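Local coordinates for peroxisomal acyl-coenzyme A oxidase 1 (Arabidopsis thaliana, PDB 1W07), which catalyses the FAD-dependent desaturation of long- and medium-chain acyl-CoAs to 2-trans-enoyl-CoAs in peroxisomes, passing the electrons to oxygen to give hydrogen peroxide, at residues B[45-50]-B[67-72]; B[170-174]-B[240-244]; B[194-199]-B[264-268]; B[347-351]-B[376-380]. The protein carries 1 engineered substitution. Where two conformers were deposited one is given. Residue numbers count along the deposited sequence, not the author numbering.

In the fold
The four contacts sample the successive parts of an acyl-CoA oxidase subunit. Contact 1 ties a loop to a helix in the N-terminal helical region, contact 2 pairs two strands of the middle β-domain, contact 3 joins a hairpin tip to a loop at the periphery, and contact 4 packs two helices of the C-terminal bundle. Contacts 2 and 4 are buried, and contacts 1 and 3 only partly so. The chemistry differs with place: contact 4 is apolar; contact 2 adds aromatic packing and a buried lysine to its backbone hydrogen bonds; contacts 1 and 3 combine polar side chains with aromatic packing. Contacts 1 and 2 both reach the second subunit.

Contact 1 (B[45-50]-B[67-72]); sequences DPVFEK and RKCAHA
A 3-10 turn at P46-V47, in the loop that follows helix 29-43, lies against segment 67-72 of helix 58-78, with the CA atoms of V47 and K68 6.4 Å apart. This is a loop-to-helix contact in the N-terminal helical region of the acyl-CoA oxidase fold. The turn begins with an Asx turn, D45 OD1 accepting from V47 N at 3.0 Å, and P46 suits the helical phi. The other oxygen of the t rotamer of D45, OD2, accepts from H71 NE2 at 2.6 Å, so one carboxylate both shapes the turn and holds the helix. H71, with chi1 also t, has V47 over one face and F48 and D45 at its edge: V47 CG2 stands 3.8 Å from the H71 ring centroid in a CH-pi contact, while the H71 edge meets the face of F48 in an offset edge-to-face pair (centroids 5.3 Å apart, planes at 70°). F48 is buried and also packs on I93 of helix 83-93. K50 forms a salt bridge with D94. K68 reaches across fully extended beyond chi1, so that its NZ donates to E49 O at 2.7 Å and to a water 2.9 Å away, which donates to F48 O at 2.8 Å.

Contact 2 (B[170-174]-B[240-244]); sequences TASKW and GFLMF
W174 brings the atom CE3 of its indole to F241 CB, 3.4 Å away, while the two rings, nearly parallel (20°) with centroids 5.9 Å apart, barely overlap; chi1 is t for W174 and p for F241. Both residues lie on the same face of an antiparallel pair formed by strands 173-174 and 240-244, in which they are the non-hydrogen-bonded pair (CA-CA 4.3 Å). K173 and L242 are the hydrogen-bonded pair, with CA atoms 4.8 Å apart: K173 N donates to L242 O at 2.9 Å, and L242 N to K173 O at 3.0 Å, although the position of K173 O is less certain. These strands belong to a three-stranded sheet of the middle β-domain, with 240-244 in its centre. F630 of the second subunit meets W174 and F241 edge-to-face, so the large aromatics serve the dimer interface. On the other face the methylenes of K173 pack on L242 (CB to CB 3.8 Å) and F244 (K173 CG to F244 CE1 4.3 Å), and its buried amine is paid for by a salt bridge to E139 and a hydrogen bond to Y189 O. Backbone bonds thus fix the register, while a buried lysine, neutralised by E139, also ties the strand to the backbone oxygen of Q137, an FAD-binding residue.

Contact 3 (B[194-199]-B[264-268]); sequences TNGKDY and EGEYV
T194 ends strand 185-194 and opens a type I' turn to K197, the tip of the β-hairpin with strand 197-207; T194 N to K197 O (3.1 Å) and K197 N to T194 O (3.0 Å) close it. With chi1 t, T194 donates from OG1 to G265 O at 2.7 Å; the T194 and G265 CA atoms are 5.9 Å apart. N195 and G196 take the positive phi values (57° and 63°) of a type I' turn, which asparagine and glycine tolerate best. N195 ND2 donates to E266 OE2 at 3.2 Å. Further along, Y199 (chi1 m) stacks on Y267 (chi1 t) in an offset pair, centroids 4.3 Å apart and planes at 22°, with Y267 CB 3.7 Å from the Y199 centroid. Opposite the turn, G265 has phi 79°; a CB there would come within 3.2 Å of both T194 OG1 and N195 OD1, so glycine fits. E264 to E266 lie in the bend after strand 259-261, and Y267 and V268 begin strand 267-269. Tyrosine suits position 267: its ring offers a broad apolar face while its OH bonds to S259 and H202. The tip is therefore held by hydrogen bonds from T194 and N195, and the strand just after it by the Y199-Y267 stack.

Contact 4 (B[347-351]-B[376-380]); sequences VGEWL and CTAGL
The C-terminal α-helical bundle of the acyl-CoA dehydrogenase fold supplies this contact, in which helices 328-363 and 370-398 pack through apolar side chains with no hydrogen bond between the segments. The axes of the two segments run roughly antiparallel, at 152° between their N-to-C directions (signed crossing -152°), and approach to 11.8 Å. Leucines and a tryptophan span this wide separation. In the register, L351 lies beside T377 (CA-CA 7.5 Å) and V347 beside L380 (8.6 Å). L380, in the m,t rotamer, is the central residue: its CD1 meets V347 CG2 at 3.9 Å, L351 CD1 at 3.7 Å and W350 CZ3 at 4.1 Å. L351 CD2 also touches T377 CG2 at 3.8 Å; T377 can be buried because its OG1 bonds back to H374 O in its own helix. W350, with chi1 t, presents its ring edge to the other helix, its CH2 lying 4.2 Å from C376 SG in a sulfur-aromatic contact. The packing lies near, but not in, the active site, where E424 is the inferred proton acceptor. Around the pair, helix 278-309 covers L351 through V289 and T377 through V282, while helix 516-538 packs I530 on C376 and V531 on L380 and sends K534 to W350 in a cation-pi contact.

Contact 1 (B[45-50]-B[67-72])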
loop_
_atom_site.group_PDB
_atom_site.type_symbol
_atom_site.label_atom_id
_atom_site.label_comp_id
_atom_site.label_asym_id
_atom_site.label_seq_id
_atom_site.Cartn_x
_atom_site.Cartn_y
_atom_site.Cartn_z
ATOM N N ASP B 45 -14.154 23.636 16.372
ATOM C CA ASP B 45 -13.771 23.415 17.784
ATOM C C ASP B 45 -12.273 23.113 17.930
ATOM O O ASP B 45 -11.779 22.115 17.419
ATOM C CB ASP B 45 -14.586 22.262 18.379
ATOM C CG ASP B 45 -14.563 22.238 19.909
ATOM O OD1 ASP B 45 -13.523 22.587 20.510
ATOM O OD2 ASP B 45 -15.586 21.840 20.514
ATOM N N PRO B 46 -11.536 23.972 18.650
ATOM C CA PRO B 46 -10.093 23.797 18.865
ATOM C C PRO B 46 -9.711 22.442 19.460
ATOM O O PRO B 46 -8.662 21.889 19.145
ATOM C CB PRO B 46 -9.743 24.946 19.808
ATOM C CG PRO B 46 -10.751 25.990 19.458
ATOM C CD PRO B 46 -12.014 25.194 19.320
ATOM N N VAL B 47 -10.562 21.911 20.333
ATOM C CA VAL B 47 -10.283 20.629 20.978
ATOM C C VAL B 47 -10.180 19.502 19.941
ATOM O O VAL B 47 -9.496 18.499 20.174
ATOM C CB VAL B 47 -11.393 20.267 22.026
ATOM C CG1 VAL B 47 -11.085 18.924 22.684
ATOM C CG2 VAL B 47 -11.499 21.371 23.089
ATOM N N PHE B 48 -10.837 19.672 18.795
ATOM C CA PHE B 48 -10.834 18.633 17.762
ATOM C C PHE B 48 -9.778 18.781 16.672
ATOM O O PHE B 48 -9.898 18.203 15.591
ATOM C CB PHE B 48 -12.228 18.533 17.138
ATOM C CG PHE B 48 -13.303 18.094 18.106
ATOM C CD1 PHE B 48 -14.614 18.557 17.972
ATOM C CD2 PHE B 48 -13.012 17.208 19.145
ATOM C CE1 PHE B 48 -15.619 18.145 18.854
ATOM C CE2 PHE B 48 -14.012 16.785 20.038
ATOM C CZ PHE B 48 -15.318 17.256 19.891
ATOM N N GLU B 49 -8.741 19.552 16.972
ATOM C CA GLU B 49 -7.643 19.741 16.044
ATOM C C GLU B 49 -6.960 18.394 15.861
ATOM O O GLU B 49 -6.822 17.638 16.826
ATOM C CB GLU B 49 -6.644 20.752 16.622
ATOM C CG GLU B 49 -5.339 20.829 15.850
ATOM C CD GLU B 49 -4.308 21.710 16.531
ATOM O OE1 GLU B 49 -4.180 21.633 17.773
ATOM O OE2 GLU B 49 -3.607 22.462 15.820
ATOM N N LYS B 50 -6.536 18.083 14.638
ATOM C CA LYS B 50 -5.856 16.814 14.400
ATOM C C LYS B 50 -4.745 16.879 13.360
ATOM O O LYS B 50 -4.203 15.844 12.985
ATOM C CB LYS B 50 -6.850 15.726 13.981
ATOM C CG LYS B 50 -7.272 15.787 12.518
ATOM C CD LYS B 50 -8.717 16.220 12.359
ATOM C CE LYS B 50 -9.577 15.140 11.664
ATOM N NZ LYS B 50 -9.305 14.798 10.218
ATOM N N ARG B 67 -9.182 13.115 26.006
ATOM C CA ARG B 67 -9.715 14.468 26.108
ATOM C C ARG B 67 -10.800 14.712 25.065
ATOM O O ARG B 67 -11.878 15.218 25.387
ATOM C CB ARG B 67 -8.612 15.508 25.911
ATOM C CG ARG B 67 -9.098 16.935 26.157
ATOM C CD ARG B 67 -8.051 17.957 25.751
ATOM N NE ARG B 67 -8.461 19.302 26.132
ATOM C CZ ARG B 67 -8.083 20.406 25.494
ATOM N NH1 ARG B 67 -7.285 20.330 24.431
ATOM N NH2 ARG B 67 -8.510 21.591 25.915
ATOM N N LYS B 68 -10.509 14.372 23.810
ATOM C CA LYS B 68 -11.477 14.574 22.727
ATOM C C LYS B 68 -12.761 13.796 22.977
ATOM O O LYS B 68 -13.846 14.287 22.687
ATOM C CB LYS B 68 -10.899 14.147 21.371
ATOM C CG LYS B 68 -9.789 15.051 20.843
ATOM C CD LYS B 68 -9.286 14.582 19.472
ATOM C CE LYS B 68 -8.275 15.578 18.906
ATOM N NZ LYS B 68 -7.683 15.168 17.600
ATOM N N CYS B 69 -12.649 12.583 23.508
ATOM C CA CYS B 69 -13.846 11.798 23.757
ATOM C C CYS B 69 -14.684 12.418 24.879
ATOM O O CYS B 69 -15.910 12.450 24.802
ATOM C CB CYS B 69 -13.479 10.353 24.107
ATOM S SG CYS B 69 -12.814 9.387 22.728
ATOM N N ALA B 70 -14.013 12.912 25.914
ATOM C CA ALA B 70 -14.696 13.525 27.048
ATOM C C ALA B 70 -15.380 14.811 26.594
ATOM O O ALA B 70 -16.508 15.113 26.994
ATOM C CB ALA B 70 -13.699 13.821 28.159
ATOM N N HIS B 71 -14.690 15.566 25.751
ATOM C CA HIS B 71 -15.239 16.804 25.246
ATOM C C HIS B 71 -16.470 16.495 24.400
ATOM O O HIS B 71 -17.444 17.243 24.408
ATOM C CB HIS B 71 -14.181 17.543 24.425
ATOM C CG HIS B 71 -14.612 18.899 23.966
ATOM N ND1 HIS B 71 -14.806 19.956 24.831
ATOM C CD2 HIS B 71 -14.911 19.365 22.732
ATOM C CE1 HIS B 71 -15.202 21.015 24.147
ATOM N NE2 HIS B 71 -15.276 20.683 22.870
ATOM N N ALA B 72 -16.420 15.374 23.682
ATOM C CA ALA B 72 -17.531 14.934 22.833
ATOM C C ALA B 72 -18.758 14.669 23.690
ATOM O O ALA B 72 -19.857 15.105 23.355
ATOM C CB ALA B 72 -17.152 13.661 22.086
HETATM O O HOH W 1 -10.110 15.413 16.093
#

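Contact 2 (B[170-174]-B[240-244])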
loop_
_atom_site.group_PDB
_atom_site.type_symbol
_atom_site.label_atom_id
_atom_site.label_comp_id
_atom_site.label_asym_id
_atom_site.label_seq_id
_atom_site.Cartn_x
_atom_site.Cartn_y
_atom_site.Cartn_z
ATOM N N THR B 170 -0.961 -18.233 24.109
ATOM C CA THR B 170 -1.628 -18.006 22.828
ATOM C C THR B 170 -3.143 -17.840 22.984
ATOM O O THR B 170 -3.829 -17.432 22.040
ATOM C CB THR B 170 -1.345 -19.158 21.821
ATOM O OG1 THR B 170 -1.798 -20.411 22.359
ATOM C CG2 THR B 170 0.147 -19.251 21.545
ATOM N N ALA B 171 -3.656 -18.140 24.179
ATOM C CA ALA B 171 -5.082 -18.015 24.460
ATOM C C ALA B 171 -5.389 -16.578 24.889
ATOM O O ALA B 171 -6.551 -16.186 24.989
ATOM C CB ALA B 171 -5.492 -18.995 25.566
ATOM N N SER B 172 -4.343 -15.808 25.146
ATOM C CA SER B 172 -4.500 -14.417 25.572
ATOM C C SER B 172 -5.281 -13.594 24.543
ATOM O O SER B 172 -5.036 -13.703 23.343
ATOM C CB SER B 172 -3.125 -13.775 25.781
ATOM O OG SER B 172 -2.324 -14.538 26.665
ATOM N N LYS B 173 -6.211 -12.771 25.012
ATOM C CA LYS B 173 -6.996 -11.919 24.116
ATOM C C LYS B 173 -5.976 -10.949 23.543
ATOM O O LYS B 173 -5.060 -10.523 24.247
ATOM C CB LYS B 173 -8.091 -11.161 24.875
ATOM C CG LYS B 173 -9.166 -12.068 25.433
ATOM C CD LYS B 173 -9.771 -12.904 24.311
ATOM C CE LYS B 173 -10.781 -13.905 24.842
ATOM N NZ LYS B 173 -11.403 -14.743 23.763
ATOM N N TRP B 174 -6.132 -10.593 22.275
ATOM C CA TRP B 174 -5.164 -9.728 21.611
ATOM C C TRP B 174 -5.839 -9.001 20.448
ATOM O O TRP B 174 -6.423 -9.645 19.575
ATOM C CB TRP B 174 -4.014 -10.622 21.113
ATOM C CG TRP B 174 -2.771 -9.907 20.659
ATOM C CD1 TRP B 174 -2.548 -9.335 19.434
ATOM C CD2 TRP B 174 -1.608 -9.642 21.442
ATOM N NE1 TRP B 174 -1.322 -8.731 19.420
ATOM C CE2 TRP B 174 -0.719 -8.906 20.637
ATOM C CE3 TRP B 174 -1.231 -9.954 22.760
ATOM C CZ2 TRP B 174 0.533 -8.472 21.100
ATOM C CZ3 TRP B 174 0.005 -9.527 23.222
ATOM C CH2 TRP B 174 0.877 -8.788 22.389
ATOM N N GLY B 240 -5.620 -3.927 23.050
ATOM C CA GLY B 240 -4.887 -4.601 24.093
ATOM C C GLY B 240 -4.894 -6.098 24.160
ATOM O O GLY B 240 -5.393 -6.794 23.275
ATOM N N PHE B 241 -4.283 -6.595 25.222
ATOM C CA PHE B 241 -4.248 -8.023 25.443
ATOM C C PHE B 241 -4.939 -8.237 26.780
ATOM O O PHE B 241 -5.128 -7.291 27.546
ATOM C CB PHE B 241 -2.804 -8.531 25.445
ATOM C CG PHE B 241 -1.929 -7.878 26.465
ATOM C CD1 PHE B 241 -1.968 -8.275 27.800
ATOM C CD2 PHE B 241 -1.040 -6.873 26.086
ATOM C CE1 PHE B 241 -1.120 -7.675 28.748
ATOM C CE2 PHE B 241 -0.199 -6.274 27.015
ATOM C CZ PHE B 241 -0.242 -6.681 28.358
ATOM N N LEU B 242 -5.339 -9.469 27.052
ATOM C CA LEU B 242 -6.039 -9.764 28.295
ATOM C C LEU B 242 -5.926 -11.235 28.624
ATOM O O LEU B 242 -6.206 -12.086 27.783
ATOM C CB LEU B 242 -7.517 -9.385 28.165
ATOM C CG LEU B 242 -8.489 -9.776 29.294
ATOM C CD1 LEU B 242 -8.056 -9.140 30.601
ATOM C CD2 LEU B 242 -9.891 -9.317 28.927
ATOM N N MET B 243 -5.516 -11.530 29.850
ATOM C CA MET B 243 -5.372 -12.909 30.302
ATOM C C MET B 243 -6.154 -13.051 31.612
ATOM O O MET B 243 -6.198 -12.123 32.421
ATOM C CB MET B 243 -3.890 -13.259 30.545
ATOM C CG MET B 243 -2.951 -13.156 29.320
ATOM S SD MET B 243 -1.341 -14.014 29.522
ATOM C CE MET B 243 -0.604 -13.081 30.842
ATOM N N PHE B 244 -6.787 -14.202 31.812
ATOM C CA PHE B 244 -7.539 -14.449 33.032
ATOM C C PHE B 244 -6.905 -15.608 33.792
ATOM O O PHE B 244 -6.637 -16.659 33.209
ATOM C CB PHE B 244 -8.992 -14.808 32.723
ATOM C CG PHE B 244 -9.646 -13.906 31.722
ATOM C CD1 PHE B 244 -9.483 -14.126 30.358
ATOM C CD2 PHE B 244 -10.445 -12.852 32.140
ATOM C CE1 PHE B 244 -10.105 -13.313 29.424
ATOM C CE2 PHE B 244 -11.076 -12.031 31.213
ATOM C CZ PHE B 244 -10.907 -12.262 29.854
#

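Contact 3 (B[194-199]-B[264-268])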
loop_
_atom_site.group_PDB
_atom_site.type_symbol
_atom_site.label_atom_id
_atom_site.label_comp_id
_atom_site.label_asym_id
_atom_site.label_seq_id
_atom_site.Cartn_x
_atom_site.Cartn_y
_atom_site.Cartn_z
ATOM N N THR B 194 -19.446 -26.968 30.716
ATOM C CA THR B 194 -20.365 -27.324 31.793
ATOM C C THR B 194 -20.720 -28.802 31.668
ATOM O O THR B 194 -20.841 -29.334 30.559
ATOM C CB THR B 194 -21.658 -26.477 31.741
ATOM O OG1 THR B 194 -22.462 -26.767 32.889
ATOM C CG2 THR B 194 -22.456 -26.784 30.488
ATOM N N ASN B 195 -20.879 -29.466 32.806
ATOM C CA ASN B 195 -21.201 -30.891 32.814
ATOM C C ASN B 195 -20.145 -31.694 32.053
ATOM O O ASN B 195 -20.463 -32.670 31.375
ATOM C CB ASN B 195 -22.586 -31.127 32.203
ATOM C CG ASN B 195 -23.702 -31.017 33.228
ATOM O OD1 ASN B 195 -23.678 -30.149 34.101
ATOM N ND2 ASN B 195 -24.694 -31.892 33.115
ATOM N N GLY B 196 -18.890 -31.270 32.170
ATOM C CA GLY B 196 -17.802 -31.963 31.502
ATOM C C GLY B 196 -17.888 -31.964 29.988
ATOM O O GLY B 196 -17.338 -32.847 29.329
ATOM N N LYS B 197 -18.566 -30.974 29.425
ATOM C CA LYS B 197 -18.698 -30.907 27.979
ATOM C C LYS B 197 -18.428 -29.510 27.439
ATOM O O LYS B 197 -18.762 -28.516 28.081
ATOM C CB LYS B 197 -20.103 -31.347 27.560
ATOM C CG LYS B 197 -20.313 -31.358 26.053
ATOM C CD LYS B 197 -21.678 -31.916 25.671
ATOM C CE LYS B 197 -21.797 -32.085 24.162
ATOM N NZ LYS B 197 -20.764 -33.025 23.645
ATOM N N ASP B 198 -17.819 -29.451 26.258
ATOM C CA ASP B 198 -17.506 -28.194 25.576
ATOM C C ASP B 198 -18.679 -27.874 24.643
ATOM O O ASP B 198 -18.921 -28.601 23.681
ATOM C CB ASP B 198 -16.227 -28.358 24.745
ATOM C CG ASP B 198 -15.718 -27.042 24.172
ATOM O OD1 ASP B 198 -16.543 -26.217 23.724
ATOM O OD2 ASP B 198 -14.484 -26.843 24.159
ATOM N N TYR B 199 -19.401 -26.792 24.915
ATOM C CA TYR B 199 -20.546 -26.419 24.088
ATOM C C TYR B 199 -20.279 -25.311 23.071
ATOM O O TYR B 199 -21.213 -24.729 22.515
ATOM C CB TYR B 199 -21.728 -26.012 24.975
ATOM C CG TYR B 199 -22.386 -27.174 25.680
ATOM C CD1 TYR B 199 -21.911 -27.637 26.909
ATOM C CD2 TYR B 199 -23.473 -27.829 25.107
ATOM C CE1 TYR B 199 -22.510 -28.727 27.549
ATOM C CE2 TYR B 199 -24.076 -28.917 25.734
ATOM C CZ TYR B 199 -23.592 -29.358 26.952
ATOM O OH TYR B 199 -24.193 -30.429 27.575
ATOM N N GLU B 264 -28.164 -25.736 37.874
ATOM C CA GLU B 264 -27.563 -27.062 38.023
ATOM C C GLU B 264 -26.548 -27.365 36.923
ATOM O O GLU B 264 -26.096 -28.502 36.786
ATOM C CB GLU B 264 -28.631 -28.155 38.024
ATOM C CG GLU B 264 -29.507 -28.153 39.255
ATOM C CD GLU B 264 -30.303 -29.424 39.381
ATOM O OE1 GLU B 264 -30.994 -29.791 38.404
ATOM O OE2 GLU B 264 -30.243 -30.054 40.460
ATOM N N GLY B 265 -26.198 -26.354 36.136
ATOM C CA GLY B 265 -25.221 -26.551 35.078
ATOM C C GLY B 265 -25.733 -27.222 33.815
ATOM O O GLY B 265 -24.952 -27.792 33.054
ATOM N N GLU B 266 -27.039 -27.154 33.585
ATOM C CA GLU B 266 -27.628 -27.755 32.404
ATOM C C GLU B 266 -27.633 -26.765 31.247
ATOM O O GLU B 266 -28.091 -25.631 31.392
ATOM C CB GLU B 266 -29.065 -28.201 32.688
ATOM C CG GLU B 266 -29.174 -29.379 33.640
ATOM C CD GLU B 266 -28.508 -30.625 33.097
ATOM O OE1 GLU B 266 -28.763 -30.967 31.922
ATOM O OE2 GLU B 266 -27.735 -31.264 33.842
ATOM N N TYR B 267 -27.112 -27.191 30.101
ATOM C CA TYR B 267 -27.079 -26.346 28.917
ATOM C C TYR B 267 -28.407 -26.522 28.209
ATOM O O TYR B 267 -28.705 -27.607 27.710
ATOM C CB TYR B 267 -25.948 -26.771 27.974
ATOM C CG TYR B 267 -25.813 -25.875 26.757
ATOM C CD1 TYR B 267 -25.174 -24.641 26.848
ATOM C CD2 TYR B 267 -26.352 -26.247 25.523
ATOM C CE1 TYR B 267 -25.073 -23.794 25.742
ATOM C CE2 TYR B 267 -26.261 -25.405 24.411
ATOM C CZ TYR B 267 -25.617 -24.178 24.532
ATOM O OH TYR B 267 -25.500 -23.337 23.446
ATOM N N VAL B 268 -29.202 -25.459 28.156
ATOM C CA VAL B 268 -30.507 -25.530 27.507
ATOM C C VAL B 268 -30.738 -24.410 26.487
ATOM O O VAL B 268 -30.822 -23.235 26.851
ATOM C CB VAL B 268 -31.644 -25.473 28.553
ATOM C CG1 VAL B 268 -32.962 -25.844 27.899
ATOM C CG2 VAL B 268 -31.330 -26.403 29.727
#

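Contact 4 (B[347-351]-B[376-380])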
loop_
_atom_site.group_PDB
_atom_site.type_symbol
_atom_site.label_atom_id
_atom_site.label_comp_id
_atom_site.label_asym_id
_atom_site.label_seq_id
_atom_site.Cartn_x
_atom_site.Cartn_y
_atom_site.Cartn_z
ATOM N N VAL B 347 -23.774 0.747 -3.625
ATOM C CA VAL B 347 -23.907 -0.636 -3.203
ATOM C C VAL B 347 -24.106 -0.640 -1.690
ATOM O O VAL B 347 -24.737 -1.534 -1.134
ATOM C CB VAL B 347 -22.666 -1.488 -3.602
ATOM C CG1 VAL B 347 -21.536 -1.302 -2.600
ATOM C CG2 VAL B 347 -23.067 -2.955 -3.720
ATOM N N GLY B 348 -23.577 0.384 -1.031
ATOM C CA GLY B 348 -23.727 0.496 0.408
ATOM C C GLY B 348 -25.163 0.848 0.743
ATOM O O GLY B 348 -25.703 0.409 1.765
ATOM N N GLU B 349 -25.793 1.647 -0.114
ATOM C CA GLU B 349 -27.187 2.037 0.107
ATOM C C GLU B 349 -28.046 0.782 0.021
ATOM O O GLU B 349 -28.950 0.582 0.838
ATOM C CB GLU B 349 -27.657 3.026 -0.969
ATOM C CG GLU B 349 -27.339 4.500 -0.688
ATOM C CD GLU B 349 -27.697 5.416 -1.864
ATOM O OE1 GLU B 349 -28.643 5.098 -2.618
ATOM O OE2 GLU B 349 -27.042 6.467 -2.022
ATOM N N TRP B 350 -27.765 -0.046 -0.987
ATOM C CA TRP B 350 -28.507 -1.282 -1.203
ATOM C C TRP B 350 -28.324 -2.225 -0.018
ATOM O O TRP B 350 -29.286 -2.827 0.455
ATOM C CB TRP B 350 -28.036 -1.966 -2.488
ATOM C CG TRP B 350 -28.687 -3.298 -2.716
ATOM C CD1 TRP B 350 -29.960 -3.525 -3.169
ATOM C CD2 TRP B 350 -28.123 -4.589 -2.457
ATOM N NE1 TRP B 350 -30.220 -4.878 -3.203
ATOM C CE2 TRP B 350 -29.111 -5.554 -2.772
ATOM C CE3 TRP B 350 -26.877 -5.027 -1.986
ATOM C CZ2 TRP B 350 -28.887 -6.930 -2.630
ATOM C CZ3 TRP B 350 -26.657 -6.402 -1.842
ATOM C CH2 TRP B 350 -27.656 -7.332 -2.165
ATOM N N LEU B 351 -27.087 -2.356 0.453
ATOM C CA LEU B 351 -26.799 -3.219 1.589
ATOM C C LEU B 351 -27.576 -2.793 2.827
ATOM O O LEU B 351 -27.865 -3.609 3.704
ATOM C CB LEU B 351 -25.304 -3.221 1.895
ATOM C CG LEU B 351 -24.491 -4.328 1.234
ATOM C CD1 LEU B 351 -23.044 -4.182 1.677
ATOM C CD2 LEU B 351 -25.050 -5.713 1.613
ATOM N N CYS B 376 -23.443 -12.255 -0.007
ATOM C CA CYS B 376 -23.312 -10.898 -0.537
ATOM C C CYS B 376 -22.556 -10.000 0.418
ATOM O O CYS B 376 -21.582 -9.342 0.037
ATOM C CB CYS B 376 -24.701 -10.280 -0.785
ATOM S SG CYS B 376 -25.623 -10.953 -2.174
ATOM N N THR B 377 -23.005 -9.959 1.675
ATOM C CA THR B 377 -22.370 -9.120 2.675
ATOM C C THR B 377 -20.889 -9.462 2.838
ATOM O O THR B 377 -20.050 -8.577 2.767
ATOM C CB THR B 377 -23.052 -9.235 4.046
ATOM O OG1 THR B 377 -23.118 -10.608 4.448
ATOM C CG2 THR B 377 -24.442 -8.674 3.978
ATOM N N ALA B 378 -20.570 -10.741 3.037
ATOM C CA ALA B 378 -19.180 -11.149 3.210
ATOM C C ALA B 378 -18.317 -10.778 2.002
ATOM O O ALA B 378 -17.216 -10.226 2.145
ATOM C CB ALA B 378 -19.088 -12.666 3.481
ATOM N N GLY B 379 -18.834 -11.089 0.817
ATOM C CA GLY B 379 -18.118 -10.801 -0.414
ATOM C C GLY B 379 -17.939 -9.324 -0.694
ATOM O O GLY B 379 -16.874 -8.891 -1.150
ATOM N N LEU B 380 -18.981 -8.545 -0.423
ATOM C CA LEU B 380 -18.909 -7.107 -0.654
ATOM C C LEU B 380 -17.966 -6.459 0.329
ATOM O O LEU B 380 -17.269 -5.520 -0.019
ATOM C CB LEU B 380 -20.299 -6.473 -0.548
ATOM C CG LEU B 380 -21.281 -6.806 -1.680
ATOM C CD1 LEU B 380 -22.626 -6.109 -1.436
ATOM C CD2 LEU B 380 -20.659 -6.377 -3.006
#